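Local coordinates for protein Atp-dependent DNA ligase (Psychromonas sp., PDB 4D05) that probably seals nicks in DNA at the expense of ATP, passing through an enzyme-adenylate intermediate, at residues Q43-A55 with A80-Q92. Residues are numbered along the deposited sequence; the frame is centred on the assembly and turned at random.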
loop_
_atom_site.group_PDB
_atom_site.type_symbol
_atom_site.label_atom_id
_atom_site.label_comp_id
_atom_site.label_asym_id
_atom_site.label_seq_id
_atom_site.Cartn_x
_atom_site.Cartn_y
_atom_site.Cartn_z
ATOM N N GLN A 43 5.895 13.147 6.700
ATOM C CA GLN A 43 7.052 13.505 7.487
ATOM C C GLN A 43 6.923 14.879 8.131
ATOM O O GLN A 43 7.802 15.308 8.892
ATOM C CB GLN A 43 8.306 13.478 6.598
ATOM C CG GLN A 43 8.543 12.171 5.838
ATOM C CD GLN A 43 7.760 12.107 4.505
ATOM O OE1 GLN A 43 7.458 13.131 3.859
ATOM N NE2 GLN A 43 7.427 10.905 4.108
ATOM N N GLY A 44 5.832 15.575 7.839
ATOM C CA GLY A 44 5.607 16.895 8.407
ATOM C C GLY A 44 6.047 18.073 7.550
ATOM O O GLY A 44 6.009 19.212 8.011
ATOM N N ASN A 45 6.435 17.831 6.309
ATOM C CA ASN A 45 6.826 18.909 5.416
ATOM C C ASN A 45 5.599 19.577 4.810
ATOM O O ASN A 45 4.702 18.900 4.323
ATOM C CB ASN A 45 7.647 18.358 4.225
ATOM C CG ASN A 45 8.871 17.568 4.638
ATOM O OD1 ASN A 45 8.897 16.322 4.587
ATOM N ND2 ASN A 45 9.890 18.265 5.027
ATOM N N ILE A 46 5.587 20.899 4.750
ATOM C CA ILE A 46 4.516 21.589 4.067
ATOM C C ILE A 46 4.828 21.610 2.563
ATOM O O ILE A 46 5.864 22.142 2.155
ATOM C CB ILE A 46 4.340 23.018 4.599
ATOM C CG1 ILE A 46 4.033 23.005 6.111
ATOM C CG2 ILE A 46 3.248 23.759 3.789
ATOM C CD1 ILE A 46 4.217 24.369 6.764
ATOM N N PHE A 47 3.981 20.959 1.756
ATOM C CA PHE A 47 4.171 20.983 0.296
ATOM C C PHE A 47 4.052 22.400 -0.232
ATOM O O PHE A 47 3.245 23.192 0.281
ATOM C CB PHE A 47 3.138 20.116 -0.428
ATOM C CG PHE A 47 3.276 18.643 -0.155
ATOM C CD1 PHE A 47 4.282 17.911 -0.750
ATOM C CD2 PHE A 47 2.401 17.996 0.695
ATOM C CE1 PHE A 47 4.412 16.546 -0.502
ATOM C CE2 PHE A 47 2.513 16.628 0.943
ATOM C CZ PHE A 47 3.515 15.891 0.352
ATOM N N THR A 48 4.825 22.719 -1.274
ATOM C CA THR A 48 4.687 24.033 -1.885
ATOM C C THR A 48 3.588 23.984 -2.954
ATOM O O THR A 48 3.827 24.250 -4.150
ATOM C CB THR A 48 6.020 24.527 -2.475
ATOM O OG1 THR A 48 6.394 23.693 -3.573
ATOM C CG2 THR A 48 7.132 24.526 -1.422
ATOM N N ALA A 49 2.362 23.683 -2.527
ATOM C CA ALA A 49 1.268 23.566 -3.478
ATOM C C ALA A 49 0.907 24.954 -3.973
ATOM O O ALA A 49 0.670 25.874 -3.166
ATOM C CB ALA A 49 0.063 22.945 -2.844
ATOM N N PRO A 50 0.850 25.122 -5.293
ATOM C CA PRO A 50 0.450 26.451 -5.780
ATOM C C PRO A 50 -0.923 26.906 -5.291
ATOM O O PRO A 50 -1.811 26.112 -5.052
ATOM C CB PRO A 50 0.414 26.255 -7.305
ATOM C CG PRO A 50 1.393 25.142 -7.550
ATOM C CD PRO A 50 1.186 24.213 -6.394
ATOM N N THR A 51 -1.084 28.219 -5.168
ATOM C CA THR A 51 -2.330 28.797 -4.687
ATOM C C THR A 51 -3.530 28.338 -5.507
ATOM O O THR A 51 -4.577 28.025 -4.957
ATOM C CB THR A 51 -2.232 30.319 -4.764
ATOM O OG1 THR A 51 -1.135 30.714 -3.966
ATOM C CG2 THR A 51 -3.463 30.936 -4.253
ATOM N N TRP A 52 -3.393 28.319 -6.826
ATOM C CA TRP A 52 -4.504 27.919 -7.690
ATOM C C TRP A 52 -4.866 26.440 -7.523
ATOM O O TRP A 52 -5.989 26.020 -7.858
ATOM C CB TRP A 52 -4.196 28.235 -9.173
ATOM C CG TRP A 52 -2.804 27.840 -9.606
ATOM C CD1 TRP A 52 -1.709 28.656 -9.659
ATOM C CD2 TRP A 52 -2.352 26.535 -10.019
ATOM N NE1 TRP A 52 -0.625 27.957 -10.083
ATOM C CE2 TRP A 52 -0.989 26.658 -10.326
ATOM C CE3 TRP A 52 -2.974 25.298 -10.197
ATOM C CZ2 TRP A 52 -0.219 25.582 -10.772
ATOM C CZ3 TRP A 52 -2.195 24.220 -10.657
ATOM C CH2 TRP A 52 -0.847 24.380 -10.942
ATOM N N PHE A 53 -3.934 25.638 -7.021
ATOM C CA PHE A 53 -4.219 24.211 -6.802
ATOM C C PHE A 53 -5.151 24.021 -5.598
ATOM O O PHE A 53 -6.078 23.223 -5.640
ATOM C CB PHE A 53 -2.915 23.453 -6.583
ATOM C CG PHE A 53 -3.090 21.959 -6.501
ATOM C CD1 PHE A 53 -3.134 21.185 -7.675
ATOM C CD2 PHE A 53 -3.193 21.319 -5.275
ATOM C CE1 PHE A 53 -3.313 19.811 -7.591
ATOM C CE2 PHE A 53 -3.368 19.950 -5.214
ATOM C CZ PHE A 53 -3.429 19.205 -6.371
ATOM N N ILE A 54 -4.922 24.791 -4.538
ATOM C CA ILE A 54 -5.667 24.599 -3.291
ATOM C C ILE A 54 -6.773 25.643 -3.075
ATOM O O ILE A 54 -7.543 25.533 -2.131
ATOM C CB ILE A 54 -4.740 24.649 -2.083
ATOM C CG1 ILE A 54 -4.100 26.043 -1.970
ATOM C CG2 ILE A 54 -3.682 23.496 -2.133
ATOM C CD1 ILE A 54 -3.320 26.270 -0.656
ATOM N N ALA A 55 -6.842 26.657 -3.936
ATOM C CA ALA A 55 -7.713 27.805 -3.690
ATOM C C ALA A 55 -9.183 27.480 -3.411
ATOM O O ALA A 55 -9.828 28.161 -2.602
ATOM C CB ALA A 55 -7.630 28.776 -4.846
ATOM N N ALA A 80 6.000 16.709 -6.279
ATOM C CA ALA A 80 5.686 17.031 -4.898
ATOM C C ALA A 80 6.921 17.392 -4.083
ATOM O O ALA A 80 6.798 18.192 -3.149
ATOM C CB ALA A 80 4.873 15.853 -4.251
ATOM N N ARG A 81 8.097 16.854 -4.466
ATOM C CA ARG A 81 9.399 17.146 -3.837
ATOM C C ARG A 81 9.944 18.497 -4.250
ATOM O O ARG A 81 10.881 19.001 -3.640
ATOM C CB ARG A 81 10.521 16.176 -4.363
ATOM C CG ARG A 81 10.563 14.824 -3.905
ATOM C CD ARG A 81 11.983 14.256 -4.128
ATOM N NE ARG A 81 12.405 14.022 -5.515
ATOM C CZ ARG A 81 11.959 13.009 -6.265
ATOM N NH1 ARG A 81 11.045 12.176 -5.787
ATOM N NH2 ARG A 81 12.424 12.809 -7.492
ATOM N N THR A 82 9.447 19.036 -5.365
ATOM C CA THR A 82 9.976 20.303 -5.876
ATOM C C THR A 82 9.510 21.464 -5.015
ATOM O O THR A 82 8.318 21.617 -4.788
ATOM C CB THR A 82 9.557 20.505 -7.312
ATOM O OG1 THR A 82 10.064 19.428 -8.089
ATOM C CG2 THR A 82 10.090 21.806 -7.850
ATOM N N GLN A 83 10.464 22.250 -4.506
ATOM C CA GLN A 83 10.146 23.402 -3.666
ATOM C C GLN A 83 9.946 24.623 -4.595
ATOM O O GLN A 83 10.907 25.302 -4.993
ATOM C CB GLN A 83 11.240 23.652 -2.627
ATOM C CG GLN A 83 11.594 22.442 -1.752
ATOM C CD GLN A 83 10.393 21.846 -1.037
ATOM O OE1 GLN A 83 9.896 22.424 -0.067
ATOM N NE2 GLN A 83 9.920 20.672 -1.498
ATOM N N ASP A 84 8.687 24.860 -4.950
ATOM C CA ASP A 84 8.326 25.925 -5.878
ATOM C C ASP A 84 6.819 26.059 -5.912
ATOM O O ASP A 84 6.128 25.193 -6.469
ATOM C CB ASP A 84 8.843 25.589 -7.289
ATOM C CG ASP A 84 8.435 26.612 -8.345
ATOM O OD1 ASP A 84 7.900 27.699 -8.031
ATOM O OD2 ASP A 84 8.648 26.310 -9.538
ATOM N N ASN A 85 6.305 27.142 -5.345
ATOM C CA ASN A 85 4.871 27.265 -5.253
ATOM C C ASN A 85 4.270 27.858 -6.519
ATOM O O ASN A 85 3.056 28.144 -6.572
ATOM C CB ASN A 85 4.455 28.063 -3.999
ATOM C CG ASN A 85 4.984 29.472 -4.022
ATOM O OD1 ASN A 85 5.277 29.993 -5.071
ATOM N ND2 ASN A 85 5.149 30.075 -2.860
ATOM N N GLN A 86 5.082 28.011 -7.556
ATOM C CA GLN A 86 4.543 28.451 -8.848
ATOM C C GLN A 86 4.812 27.406 -9.912
ATOM O O GLN A 86 4.904 27.713 -11.095
ATOM C CB GLN A 86 5.095 29.832 -9.215
ATOM C CG GLN A 86 4.596 30.905 -8.219
ATOM C CD GLN A 86 4.884 32.319 -8.620
ATOM O OE1 GLN A 86 5.771 32.595 -9.428
ATOM N NE2 GLN A 86 4.126 33.247 -8.048
ATOM N N ASN A 87 4.929 26.146 -9.479
ATOM C CA ASN A 87 5.255 25.058 -10.385
ATOM C C ASN A 87 4.032 24.574 -11.146
ATOM O O ASN A 87 3.132 23.986 -10.568
ATOM C CB ASN A 87 5.876 23.948 -9.554
ATOM C CG ASN A 87 6.245 22.728 -10.351
ATOM O OD1 ASN A 87 6.121 22.680 -11.586
ATOM N ND2 ASN A 87 6.764 21.729 -9.641
ATOM N N GLU A 88 3.995 24.837 -12.451
ATOM C CA GLU A 88 2.833 24.488 -13.269
ATOM C C GLU A 88 2.545 22.997 -13.330
ATOM O O GLU A 88 1.426 22.586 -13.659
ATOM C CB GLU A 88 3.034 25.045 -14.681
ATOM C CG GLU A 88 4.081 24.299 -15.461
ATOM C CD GLU A 88 4.440 24.987 -16.768
ATOM O OE1 GLU A 88 4.074 26.168 -16.938
ATOM O OE2 GLU A 88 5.085 24.345 -17.621
ATOM N N GLN A 89 3.545 22.180 -13.014
ATOM C CA GLN A 89 3.349 20.721 -13.120
ATOM C C GLN A 89 2.294 20.184 -12.163
ATOM O O GLN A 89 1.814 19.055 -12.350
ATOM C CB GLN A 89 4.668 19.981 -12.948
ATOM C CG GLN A 89 5.653 20.397 -14.042
ATOM C CD GLN A 89 6.949 19.634 -13.987
ATOM O OE1 GLN A 89 6.957 18.377 -13.885
ATOM N NE2 GLN A 89 8.071 20.366 -14.079
ATOM N N TRP A 90 1.951 20.945 -11.125
ATOM C CA TRP A 90 0.854 20.518 -10.256
ATOM C C TRP A 90 -0.483 20.421 -10.991
ATOM O O TRP A 90 -1.415 19.814 -10.501
ATOM C CB TRP A 90 0.723 21.436 -9.017
ATOM C CG TRP A 90 1.757 21.256 -7.945
ATOM C CD1 TRP A 90 3.077 21.661 -7.984
ATOM C CD2 TRP A 90 1.572 20.642 -6.669
ATOM N NE1 TRP A 90 3.706 21.348 -6.810
ATOM C CE2 TRP A 90 2.810 20.698 -5.990
ATOM C CE3 TRP A 90 0.481 20.036 -6.036
ATOM C CZ2 TRP A 90 2.977 20.186 -4.711
ATOM C CZ3 TRP A 90 0.651 19.520 -4.765
ATOM C CH2 TRP A 90 1.885 19.603 -4.115
ATOM N N LYS A 91 -0.593 21.007 -12.176
ATOM C CA LYS A 91 -1.877 20.976 -12.880
ATOM C C LYS A 91 -2.371 19.564 -13.213
ATOM O O LYS A 91 -3.577 19.339 -13.367
ATOM C CB LYS A 91 -1.786 21.835 -14.151
ATOM C CG LYS A 91 -0.970 21.229 -15.266
ATOM C CD LYS A 91 -0.605 22.255 -16.318
ATOM C CE LYS A 91 0.224 21.606 -17.408
ATOM N NZ LYS A 91 0.564 22.527 -18.492
ATOM N N GLN A 92 -1.449 18.613 -13.324
ATOM C CA GLN A 92 -1.835 17.237 -13.625
ATOM C C GLN A 92 -2.119 16.395 -12.385
ATOM O O GLN A 92 -2.576 15.249 -12.499
ATOM C CB GLN A 92 -0.768 16.568 -14.437
ATOM C CG GLN A 92 0.506 16.366 -13.734
ATOM C CD GLN A 92 1.638 16.159 -14.741
ATOM O OE1 GLN A 92 1.617 15.202 -15.563
ATOM N NE2 GLN A 92 2.626 17.067 -14.702
HETATM O O HOH W 1 8.490 21.311 1.886
HETATM O O HOH W 2 6.367 20.868 -2.718
HETATM O O HOH W 3 1.029 29.943 -6.270
#
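Trp90 lies against Ala49 and Pro50 in an aromatic–proline contact that joins two connecting loops at one edge of the ATP-dependent ligase domain, that leading from strand 39-40 into helix 51-54 and that between helix 73-80 and strand 94-99. Pro50 CD sits 3.5 Å from the centroid of the five-membered ring and Ala49 CA 4.0 Å from that of the six-membered ring, two CH-pi contacts on the same face of the indole. Proline suits the N-cap of helix 51-54, where no helical N-H bond is needed, and its rigid ring lays the CD methylene over the indole. The indole edge meets Phe53 in a T-shaped stack, planes at 69°, with CE3 over the centre of the phenyl face; chi1 of -174° carries the Phe53 ring away from its own N, and chi2 near 84° turns that face to Trp90. Both loops belong to the nucleotidyltransferase (adenylation) domain and adjoin the same mixed sheet. An alanine in place of Trp90 would probably open a gap beneath Pro50 and deprive Phe53 of its edge-on partner. Farther along, threonine serves twice: Asp84 N donates to Thr48 OG1 (2.9 Å, 162°), while its methyl CG2 reaches Gln83 OE1. A water bonded to Thr48 N bridges to Ala80 O and Thr82 O.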